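Local coordinates for protein manganese lipoxygenase (Gaeumannomyces graminis, PDB 5FX8) that oxidises linoleic and alpha-linolenic acids with molecular oxygen at a mononuclear manganese centre, yielding 11S- and 13R-hydroperoxy fatty acids, at residues Gly491-His496 / Arg527-Gln532; Ala499-Ile504 / Trp522-Arg527; Tyr230-Gln235 / Asn279-Phe284. All coordinates share one frame; numbering follows the deposited sequence.

Interactions 1 and 2 both use the start of helix 526-539: interaction 2 (499-504/522-527) is nested within the loop closed by interaction 1, and the two touch where L493 meets P524. Interaction 3 joins a different pair, helix 268-305 and the segment leading into strand 235-241, yet it touches both others, through N279 to L495 and through Y230 to L500. Interactions 1 and 3 are buried, and in each a carboxamide from a helix, Q532 or N281, binds backbone groups of an irregular segment. Interaction 2 is only partly buried and combines two hydrogen bonds, one from the W522 indole, with packing of the W522 and Y501 rings on A502 and P524.

Interaction 1 of 3, residues Gly491-His496 / Arg527-Gln532; sequences GVLPLH and RQAVEQ. With NAG (2-acetamido-2-deoxy-beta-D-glucopyranose), chain K.
L493 lays its CD1 methyl against A529, with CD1 3.6 Å from A529 CB, while its other branch faces the end of Q532. The L493 and Q532 side chains reach toward each other tip to tip, and L493 CD2 lies 3.9 Å from Q532 OE1. Q532 carries the polar part of the contact. Its CG stands anti to its own backbone N (chi1 158°) and the chain beyond is extended, which brings the carboxamide up to the loop. There NE2 donates to two backbone carbonyls, at 2.8 Å to H496 O and 3.1 Å to G491 O. Both acceptors lie close to the amide plane of Q532, but NE2 is in the carbonyl plane of H496 and well above that of G491. Such paired donation, with OE1 accepting from A498 N, satisfies the buried amide and fixes its rotation. In the helical lipoxygenase fold this fastens the irregular chain following helix 485-490 to helix 526-539; N482, a manganese ligand, comes shortly before that first helix. The loop turns through a cis peptide bond before P494, and H496 meets V492 O twice, weakly through its backbone N and also through ND1. H496 ND1 donates to V492 O at 3.0 Å, in both the ring plane and the carbonyl plane, on a lone pair of the oxygen, and NE2 is hydrogen-bonded to E167, so both imidazole nitrogens are engaged. On another side of the helix, V530 packs on helix 86-124, and the E531 carboxylate lies near an N-acetylglucosamine, which is hydrogen-bonded to Y112 OH of the second subunit.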
loop_
_atom_site.group_PDB
_atom_site.type_symbol
_atom_site.label_atom_id
_atom_site.label_comp_id
_atom_site.label_asym_id
_atom_site.label_seq_id
_atom_site.Cartn_x
_atom_site.Cartn_y
_atom_site.Cartn_z
ATOM N N GLY A 491 0.036 -12.979 2.700
ATOM C CA GLY A 491 -1.225 -13.419 3.221
ATOM C C GLY A 491 -2.083 -14.119 2.197
ATOM O O GLY A 491 -3.283 -13.902 2.143
ATOM N N VAL A 492 -1.480 -14.964 1.386
ATOM C CA VAL A 492 -2.194 -15.734 0.386
ATOM C C VAL A 492 -2.599 -17.050 1.018
ATOM O O VAL A 492 -1.765 -17.736 1.609
ATOM C CB VAL A 492 -1.317 -15.933 -0.856
ATOM C CG1 VAL A 492 -1.981 -16.830 -1.889
ATOM C CG2 VAL A 492 -1.037 -14.607 -1.435
ATOM N N LEU A 493 -3.894 -17.362 0.949
ATOM C CA LEU A 493 -4.459 -18.605 1.473
ATOM C C LEU A 493 -4.222 -19.742 0.493
ATOM O O LEU A 493 -4.277 -19.566 -0.715
ATOM C CB LEU A 493 -5.960 -18.444 1.775
ATOM C CG LEU A 493 -6.237 -17.535 2.983
ATOM C CD1 LEU A 493 -7.655 -17.110 3.089
ATOM C CD2 LEU A 493 -5.853 -18.167 4.284
ATOM N N PRO A 494 -4.024 -20.946 1.014
ATOM C CA PRO A 494 -4.217 -21.365 2.393
ATOM C C PRO A 494 -2.971 -21.367 3.212
ATOM O O PRO A 494 -3.048 -21.592 4.407
ATOM C CB PRO A 494 -4.717 -22.783 2.221
ATOM C CG PRO A 494 -3.979 -23.241 1.057
ATOM C CD PRO A 494 -3.933 -22.099 0.119
ATOM N N LEU A 495 -1.827 -21.140 2.570
ATOM C CA LEU A 495 -0.557 -21.232 3.275
ATOM C C LEU A 495 -0.355 -20.121 4.296
ATOM O O LEU A 495 0.431 -20.297 5.228
ATOM C CB LEU A 495 0.593 -21.236 2.267
ATOM C CG LEU A 495 1.246 -22.616 2.100
ATOM C CD1 LEU A 495 1.914 -23.003 3.367
ATOM C CD2 LEU A 495 0.240 -23.694 1.746
ATOM N N HIS A 496 -1.035 -18.992 4.162
ATOM C CA HIS A 496 -0.801 -17.837 5.023
ATOM C C HIS A 496 -2.079 -17.293 5.633
ATOM O O HIS A 496 -2.556 -16.228 5.227
ATOM C CB HIS A 496 -0.143 -16.707 4.245
ATOM C CG HIS A 496 1.121 -17.096 3.562
ATOM N ND1 HIS A 496 1.160 -17.476 2.241
ATOM C CD2 HIS A 496 2.396 -17.139 4.009
ATOM C CE1 HIS A 496 2.407 -17.739 1.904
ATOM N NE2 HIS A 496 3.176 -17.544 2.959
ATOM N N ARG A 527 -16.354 -17.565 4.281
ATOM C CA ARG A 527 -16.598 -16.163 4.579
ATOM C C ARG A 527 -15.365 -15.516 5.196
ATOM O O ARG A 527 -15.004 -14.378 4.865
ATOM C CB ARG A 527 -17.799 -16.057 5.511
ATOM C CG ARG A 527 -17.974 -14.711 6.127
ATOM C CD ARG A 527 -19.149 -14.022 5.548
ATOM N NE ARG A 527 -20.366 -14.709 5.940
ATOM C CZ ARG A 527 -21.589 -14.295 5.636
ATOM N NH1 ARG A 527 -21.761 -13.187 4.928
ATOM N NH2 ARG A 527 -22.637 -14.991 6.045
ATOM N N GLN A 528 -14.705 -16.239 6.092
ATOM C CA GLN A 528 -13.547 -15.700 6.766
ATOM C C GLN A 528 -12.389 -15.527 5.798
ATOM O O GLN A 528 -11.642 -14.550 5.893
ATOM C CB GLN A 528 -13.175 -16.613 7.929
ATOM C CG GLN A 528 -14.299 -16.787 8.904
ATOM C CD GLN A 528 -14.090 -17.888 9.905
ATOM O OE1 GLN A 528 -13.567 -18.954 9.591
ATOM N NE2 GLN A 528 -14.511 -17.639 11.129
ATOM N N ALA A 529 -12.250 -16.461 4.850
ATOM C CA ALA A 529 -11.203 -16.404 3.843
ATOM C C ALA A 529 -11.417 -15.240 2.894
ATOM O O ALA A 529 -10.470 -14.522 2.549
ATOM C CB ALA A 529 -11.166 -17.710 3.065
ATOM N N VAL A 530 -12.657 -15.049 2.449
ATOM C CA VAL A 530 -12.967 -13.881 1.637
ATOM C C VAL A 530 -12.699 -12.613 2.422
ATOM O O VAL A 530 -12.304 -11.591 1.857
ATOM C CB VAL A 530 -14.422 -13.951 1.136
ATOM C CG1 VAL A 530 -14.790 -12.725 0.387
ATOM C CG2 VAL A 530 -14.572 -15.119 0.230
ATOM N N GLU A 531 -12.884 -12.660 3.731
ATOM C CA GLU A 531 -12.725 -11.451 4.519
ATOM C C GLU A 531 -11.253 -11.132 4.727
ATOM O O GLU A 531 -10.866 -9.957 4.811
ATOM C CB GLU A 531 -13.463 -11.613 5.845
ATOM C CG GLU A 531 -14.388 -10.470 6.209
ATOM C CD GLU A 531 -15.322 -10.057 5.080
ATOM O OE1 GLU A 531 -16.384 -10.698 4.924
ATOM O OE2 GLU A 531 -15.002 -9.073 4.364
ATOM N N GLN A 532 -10.418 -12.170 4.804
ATOM C CA GLN A 532 -8.985 -11.947 4.843
ATOM C C GLN A 532 -8.510 -11.375 3.516
ATOM O O GLN A 532 -7.892 -10.303 3.475
ATOM C CB GLN A 532 -8.259 -13.241 5.201
ATOM C CG GLN A 532 -6.811 -13.243 4.744
ATOM C CD GLN A 532 -5.907 -14.261 5.421
ATOM O OE1 GLN A 532 -6.256 -14.894 6.416
ATOM N NE2 GLN A 532 -4.729 -14.420 4.868
HETATM C C1 NAG K . -19.899 -7.260 0.878
HETATM C C2 NAG K . -18.979 -7.900 1.884
HETATM C C3 NAG K . -19.316 -7.414 3.284
HETATM C C4 NAG K . -19.260 -5.900 3.322
HETATM C C5 NAG K . -20.200 -5.358 2.271
HETATM C C6 NAG K . -20.156 -3.864 2.155
HETATM C C7 NAG K . -18.051 -10.168 1.844
HETATM C C8 NAG K . -18.362 -11.618 1.700
HETATM N N2 NAG K . -19.092 -9.341 1.794
HETATM O O3 NAG K . -18.361 -7.905 4.206
HETATM O O4 NAG K . -19.623 -5.428 4.611
HETATM O O5 NAG K . -19.825 -5.870 0.989
HETATM O O6 NAG K . -20.998 -3.467 1.086
HETATM O O7 NAG K . -16.919 -9.767 2.017
#

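Interaction 2 of 3, residues Ala499-Ile504 / Trp522-Arg527; sequences ALYAPI and WLPNER
L500 and Y501 meet the carbonyl of W522 where two irregular segments come together just ahead of helix 526-539, in the lipoxygenase domain. L500 contributes a CA-H...O contact, its CA 3.4 Å from W522 O, while its side chain turns to M277 and N280 of helix 268-305. Y501 N donates to the same oxygen at 2.8 Å, approaching from above the carbonyl plane, so W522 O takes one hydrogen bond, from Y501, and a weaker CA-H...O contact from L500. The Y501 side chain crosses that of P524 at about a right angle, with CE1 3.6 Å from P524 CB, and W522 O lies at the edge of the phenol ring, in its plane. Beyond P524 the helix starts with a capping box: N525, at the N-cap, caps the backbone N of Q528, and Q528 OE1 accepts from N525 N. A502 points its methyl group at the indole: CB sits 3.5 Å from the centroid of the five-membered ring and only 7° off its normal, a CH-pi contact over one face. W522 reaches this position with CG anti to its carbonyl carbon (chi1 -77°), and its side chain also touches P505 and L273. The indole N-H is used at P503: W522 NE1 donates to P503 O at 2.9 Å from above the carbonyl plane, the oxygen tilted 21° out of the indole plane.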
loop_
_atom_site.group_PDB
_atom_site.type_symbol
_atom_site.label_atom_id
_atom_site.label_comp_id
_atom_site.label_asym_id
_atom_site.label_seq_id
_atom_site.Cartn_x
_atom_site.Cartn_y
_atom_site.Cartn_z
ATOM N N ALA A 499 -5.517 -16.021 10.871
ATOM C CA ALA A 499 -5.806 -16.647 12.145
ATOM C C ALA A 499 -5.890 -18.156 11.979
ATOM O O ALA A 499 -6.187 -18.658 10.897
ATOM C CB ALA A 499 -7.119 -16.118 12.735
ATOM N N LEU A 500 -5.659 -18.879 13.070
ATOM C CA LEU A 500 -5.900 -20.317 13.100
ATOM C C LEU A 500 -7.181 -20.605 13.871
ATOM O O LEU A 500 -7.423 -20.018 14.929
ATOM C CB LEU A 500 -4.732 -21.063 13.731
ATOM C CG LEU A 500 -3.341 -20.711 13.208
ATOM C CD1 LEU A 500 -2.326 -21.607 13.882
ATOM C CD2 LEU A 500 -3.269 -20.866 11.700
ATOM N N TYR A 501 -7.989 -21.519 13.344
ATOM C CA TYR A 501 -9.348 -21.733 13.806
ATOM C C TYR A 501 -9.521 -23.075 14.501
ATOM O O TYR A 501 -10.639 -23.465 14.810
ATOM C CB TYR A 501 -10.323 -21.577 12.633
ATOM C CG TYR A 501 -10.435 -20.139 12.151
ATOM C CD1 TYR A 501 -9.543 -19.637 11.214
ATOM C CD2 TYR A 501 -11.409 -19.271 12.659
ATOM C CE1 TYR A 501 -9.617 -18.355 10.782
ATOM C CE2 TYR A 501 -11.488 -17.971 12.226
ATOM C CZ TYR A 501 -10.571 -17.530 11.289
ATOM O OH TYR A 501 -10.580 -16.258 10.818
ATOM N N ALA A 502 -8.437 -23.769 14.789
ATOM C CA ALA A 502 -8.501 -25.018 15.508
ATOM C C ALA A 502 -7.294 -25.075 16.424
ATOM O O ALA A 502 -6.251 -24.502 16.109
ATOM C CB ALA A 502 -8.514 -26.224 14.557
ATOM N N PRO A 503 -7.412 -25.739 17.567
ATOM C CA PRO A 503 -6.332 -25.705 18.557
ATOM C C PRO A 503 -5.051 -26.317 18.033
ATOM O O PRO A 503 -5.061 -27.243 17.220
ATOM C CB PRO A 503 -6.895 -26.531 19.718
ATOM C CG PRO A 503 -8.325 -26.447 19.552
ATOM C CD PRO A 503 -8.600 -26.426 18.091
ATOM N N ILE A 504 -3.942 -25.800 18.547
ATOM C CA ILE A 504 -2.623 -26.315 18.183
ATOM C C ILE A 504 -2.548 -27.783 18.552
ATOM O O ILE A 504 -2.750 -28.124 19.731
ATOM C CB ILE A 504 -1.513 -25.530 18.902
ATOM C CG1 ILE A 504 -1.529 -24.056 18.509
ATOM C CG2 ILE A 504 -0.166 -26.169 18.657
ATOM C CD1 ILE A 504 -1.519 -23.847 17.077
ATOM N N TRP A 522 -8.167 -25.925 10.603
ATOM C CA TRP A 522 -7.360 -24.848 11.147
ATOM C C TRP A 522 -7.533 -23.575 10.347
ATOM O O TRP A 522 -7.257 -22.493 10.851
ATOM C CB TRP A 522 -5.896 -25.282 11.204
ATOM C CG TRP A 522 -5.582 -26.237 12.362
ATOM C CD1 TRP A 522 -5.109 -25.892 13.595
ATOM C CD2 TRP A 522 -5.731 -27.668 12.385
ATOM N NE1 TRP A 522 -4.949 -27.009 14.380
ATOM C CE2 TRP A 522 -5.331 -28.112 13.663
ATOM C CE3 TRP A 522 -6.167 -28.619 11.453
ATOM C CZ2 TRP A 522 -5.356 -29.463 14.029
ATOM C CZ3 TRP A 522 -6.185 -29.968 11.825
ATOM C CH2 TRP A 522 -5.788 -30.366 13.094
ATOM N N LEU A 523 -8.029 -23.678 9.190
ATOM C CA LEU A 523 -8.038 -22.585 8.244
ATOM C C LEU A 523 -9.366 -21.852 8.290
ATOM O O LEU A 523 -10.355 -22.382 8.773
ATOM C CB LEU A 523 -7.777 -23.126 6.837
ATOM C CG LEU A 523 -6.369 -23.642 6.578
ATOM C CD1 LEU A 523 -6.266 -24.160 5.191
ATOM C CD2 LEU A 523 -5.419 -22.482 6.741
ATOM N N PRO A 524 -9.441 -20.625 7.794
ATOM C CA PRO A 524 -10.731 -19.935 7.793
ATOM C C PRO A 524 -11.749 -20.628 6.900
ATOM O O PRO A 524 -11.409 -21.346 5.958
ATOM C CB PRO A 524 -10.379 -18.547 7.251
ATOM C CG PRO A 524 -9.110 -18.751 6.504
ATOM C CD PRO A 524 -8.368 -19.736 7.319
ATOM N N ASN A 525 -13.019 -20.398 7.199
ATOM C CA ASN A 525 -14.072 -20.884 6.328
ATOM C C ASN A 525 -14.229 -19.930 5.145
ATOM O O ASN A 525 -13.499 -18.957 5.010
ATOM C CB ASN A 525 -15.362 -21.051 7.112
ATOM C CG ASN A 525 -15.890 -19.751 7.630
ATOM O OD1 ASN A 525 -15.887 -18.744 6.939
ATOM N ND2 ASN A 525 -16.364 -19.765 8.855
ATOM N N GLU A 526 -15.209 -20.187 4.290
ATOM C CA GLU A 526 -15.333 -19.411 3.062
ATOM C C GLU A 526 -15.483 -17.920 3.343
ATOM O O GLU A 526 -14.825 -17.090 2.714
ATOM C CB GLU A 526 -16.516 -19.925 2.247
ATOM C CG GLU A 526 -16.383 -21.370 1.784
ATOM C CD GLU A 526 -16.596 -22.405 2.881
ATOM O OE1 GLU A 526 -16.955 -22.048 4.024
ATOM O OE2 GLU A 526 -16.393 -23.598 2.590
ATOM N N ARG A 527 -16.354 -17.565 4.281
ATOM C CA ARG A 527 -16.598 -16.163 4.579
ATOM C C ARG A 527 -15.365 -15.516 5.196
ATOM O O ARG A 527 -15.004 -14.378 4.865
ATOM C CB ARG A 527 -17.799 -16.057 5.511
ATOM C CG ARG A 527 -17.974 -14.711 6.127
ATOM C CD ARG A 527 -19.149 -14.022 5.548
ATOM N NE ARG A 527 -20.366 -14.709 5.940
ATOM C CZ ARG A 527 -21.589 -14.295 5.636
ATOM N NH1 ARG A 527 -21.761 -13.187 4.928
ATOM N NH2 ARG A 527 -22.637 -14.991 6.045
#

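Interaction 3 of 3, residues Tyr230-Gln235 / Asn279-Phe284; sequences YAAACQ and NNNDLF
N281 bridges the backbone of the facing segment with both ends of its carboxamide. Its OD1 accepts from C234 N at 3.0 Å, and its ND2 donates to A232 O at 3.1 Å. The second bond is more bent, 136° at the hydrogen against 160°; in both the donor stands well above the acceptor's carbonyl plane, and A232 O is also tilted from the amide plane of N281. ND2 is also hydrogen-bonded to Q220, which helps set the rotation of the amide. The preceding residue, N280, reaches the segment through a water. Water 1 donates to N280 OD1 (3.0 Å) and to Y230 O (2.6 Å), while N280 ND2 donates to P497 O. Packing around these bonds is light and made by small groups: A231 CB lies 3.9 Å from N280 OD1, A232 CB lies 4.0 Å from N281 OD1, and C234 rests on M277 and F278. The contact thus sets helix 268-305, the lipoxygenase helix that further along supplies the manganese ligands H290 and H294, against the chain entering strand 235-241, the central strand of a five-stranded antiparallel sheet, where Q235 pairs with K253 of strand 246-253.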
loop_
_atom_site.group_PDB
_atom_site.type_symbol
_atom_site.label_atom_id
_atom_site.label_comp_id
_atom_site.label_asym_id
_atom_site.label_seq_id
_atom_site.Cartn_x
_atom_site.Cartn_y
_atom_site.Cartn_z
ATOM N N TYR A 230 -6.572 -19.439 17.555
ATOM C CA TYR A 230 -5.434 -20.123 18.115
ATOM C C TYR A 230 -4.185 -19.657 17.386
ATOM O O TYR A 230 -4.264 -19.059 16.315
ATOM C CB TYR A 230 -5.629 -21.626 18.005
ATOM C CG TYR A 230 -6.962 -22.076 18.503
ATOM C CD1 TYR A 230 -8.071 -22.084 17.673
ATOM C CD2 TYR A 230 -7.114 -22.503 19.811
ATOM C CE1 TYR A 230 -9.286 -22.492 18.133
ATOM C CE2 TYR A 230 -8.320 -22.932 20.281
ATOM C CZ TYR A 230 -9.403 -22.926 19.448
ATOM O OH TYR A 230 -10.617 -23.354 19.931
ATOM N N ALA A 231 -3.026 -19.934 17.977
ATOM C CA ALA A 231 -1.766 -19.474 17.415
ATOM C C ALA A 231 -0.615 -20.137 18.150
ATOM O O ALA A 231 -0.745 -20.476 19.324
ATOM C CB ALA A 231 -1.635 -17.952 17.515
ATOM N N ALA A 232 0.521 -20.283 17.465
ATOM C CA ALA A 232 1.718 -20.857 18.062
ATOM C C ALA A 232 2.721 -19.744 18.345
ATOM O O ALA A 232 2.355 -18.572 18.398
ATOM C CB ALA A 232 2.289 -21.950 17.151
ATOM N N ALA A 233 3.981 -20.111 18.554
ATOM C CA ALA A 233 5.060 -19.139 18.668
ATOM C C ALA A 233 6.293 -19.771 18.008
ATOM O O ALA A 233 7.287 -20.130 18.632
ATOM C CB ALA A 233 5.303 -18.737 20.119
ATOM N N CYS A 234 6.227 -19.925 16.692
ATOM C CA CYS A 234 7.144 -20.825 16.011
ATOM C C CYS A 234 8.560 -20.278 15.952
ATOM O O CYS A 234 8.790 -19.077 15.805
ATOM C CB CYS A 234 6.659 -21.107 14.603
ATOM S SG CYS A 234 5.231 -22.161 14.594
ATOM N N GLN A 235 9.511 -21.176 16.098
ATOM C CA GLN A 235 10.883 -20.946 15.705
ATOM C C GLN A 235 11.112 -21.842 14.511
ATOM O O GLN A 235 10.812 -23.031 14.569
ATOM C CB GLN A 235 11.855 -21.288 16.822
ATOM C CG GLN A 235 11.716 -20.449 18.028
ATOM C CD GLN A 235 12.707 -20.835 19.067
ATOM O OE1 GLN A 235 13.514 -20.017 19.501
ATOM N NE2 GLN A 235 12.674 -22.089 19.474
ATOM N N ASN A 279 3.662 -19.553 9.131
ATOM C CA ASN A 279 3.291 -18.429 8.285
ATOM C C ASN A 279 2.345 -17.472 9.004
ATOM O O ASN A 279 2.337 -16.268 8.722
ATOM C CB ASN A 279 2.682 -18.943 7.002
ATOM C CG ASN A 279 3.718 -19.519 6.072
ATOM O OD1 ASN A 279 4.882 -19.178 6.141
ATOM N ND2 ASN A 279 3.294 -20.401 5.197
ATOM N N ASN A 280 1.549 -18.003 9.926
ATOM C CA ASN A 280 0.698 -17.195 10.776
ATOM C C ASN A 280 1.526 -16.304 11.689
ATOM O O ASN A 280 1.245 -15.103 11.847
ATOM C CB ASN A 280 -0.178 -18.150 11.575
ATOM C CG ASN A 280 -1.127 -17.453 12.474
ATOM O OD1 ASN A 280 -0.943 -17.410 13.677
ATOM N ND2 ASN A 280 -2.161 -16.908 11.897
ATOM N N ASN A 281 2.558 -16.878 12.304
ATOM C CA ASN A 281 3.410 -16.065 13.156
ATOM C C ASN A 281 4.196 -15.032 12.350
ATOM O O ASN A 281 4.376 -13.894 12.793
ATOM C CB ASN A 281 4.342 -16.962 13.953
ATOM C CG ASN A 281 3.603 -17.858 14.899
ATOM O OD1 ASN A 281 3.896 -19.043 15.013
ATOM N ND2 ASN A 281 2.628 -17.297 15.592
ATOM N N ASP A 282 4.651 -15.406 11.158
ATOM C CA ASP A 282 5.397 -14.497 10.305
ATOM C C ASP A 282 4.520 -13.363 9.795
ATOM O O ASP A 282 4.981 -12.224 9.689
ATOM C CB ASP A 282 6.013 -15.277 9.149
ATOM C CG ASP A 282 7.126 -14.527 8.482
ATOM O OD1 ASP A 282 8.168 -14.330 9.134
ATOM O OD2 ASP A 282 6.950 -14.118 7.313
ATOM N N LEU A 283 3.250 -13.642 9.500
ATOM C CA LEU A 283 2.339 -12.576 9.096
ATOM C C LEU A 283 2.113 -11.588 10.235
ATOM O O LEU A 283 2.150 -10.363 10.034
ATOM C CB LEU A 283 1.015 -13.167 8.618
ATOM C CG LEU A 283 0.059 -12.182 7.925
ATOM C CD1 LEU A 283 0.711 -11.315 6.822
ATOM C CD2 LEU A 283 -1.114 -12.939 7.355
ATOM N N PHE A 284 1.873 -12.099 11.440
ATOM C CA PHE A 284 1.768 -11.198 12.574
ATOM C C PHE A 284 3.008 -10.329 12.682
ATOM O O PHE A 284 2.911 -9.115 12.905
ATOM C CB PHE A 284 1.567 -12.014 13.836
ATOM C CG PHE A 284 1.595 -11.214 15.093
ATOM C CD1 PHE A 284 2.785 -10.999 15.775
ATOM C CD2 PHE A 284 0.426 -10.721 15.623
ATOM C CE1 PHE A 284 2.794 -10.286 16.927
ATOM C CE2 PHE A 284 0.432 -10.018 16.772
ATOM C CZ PHE A 284 1.604 -9.793 17.433
HETATM O O HOH W 1 -3.724 -17.004 14.741
#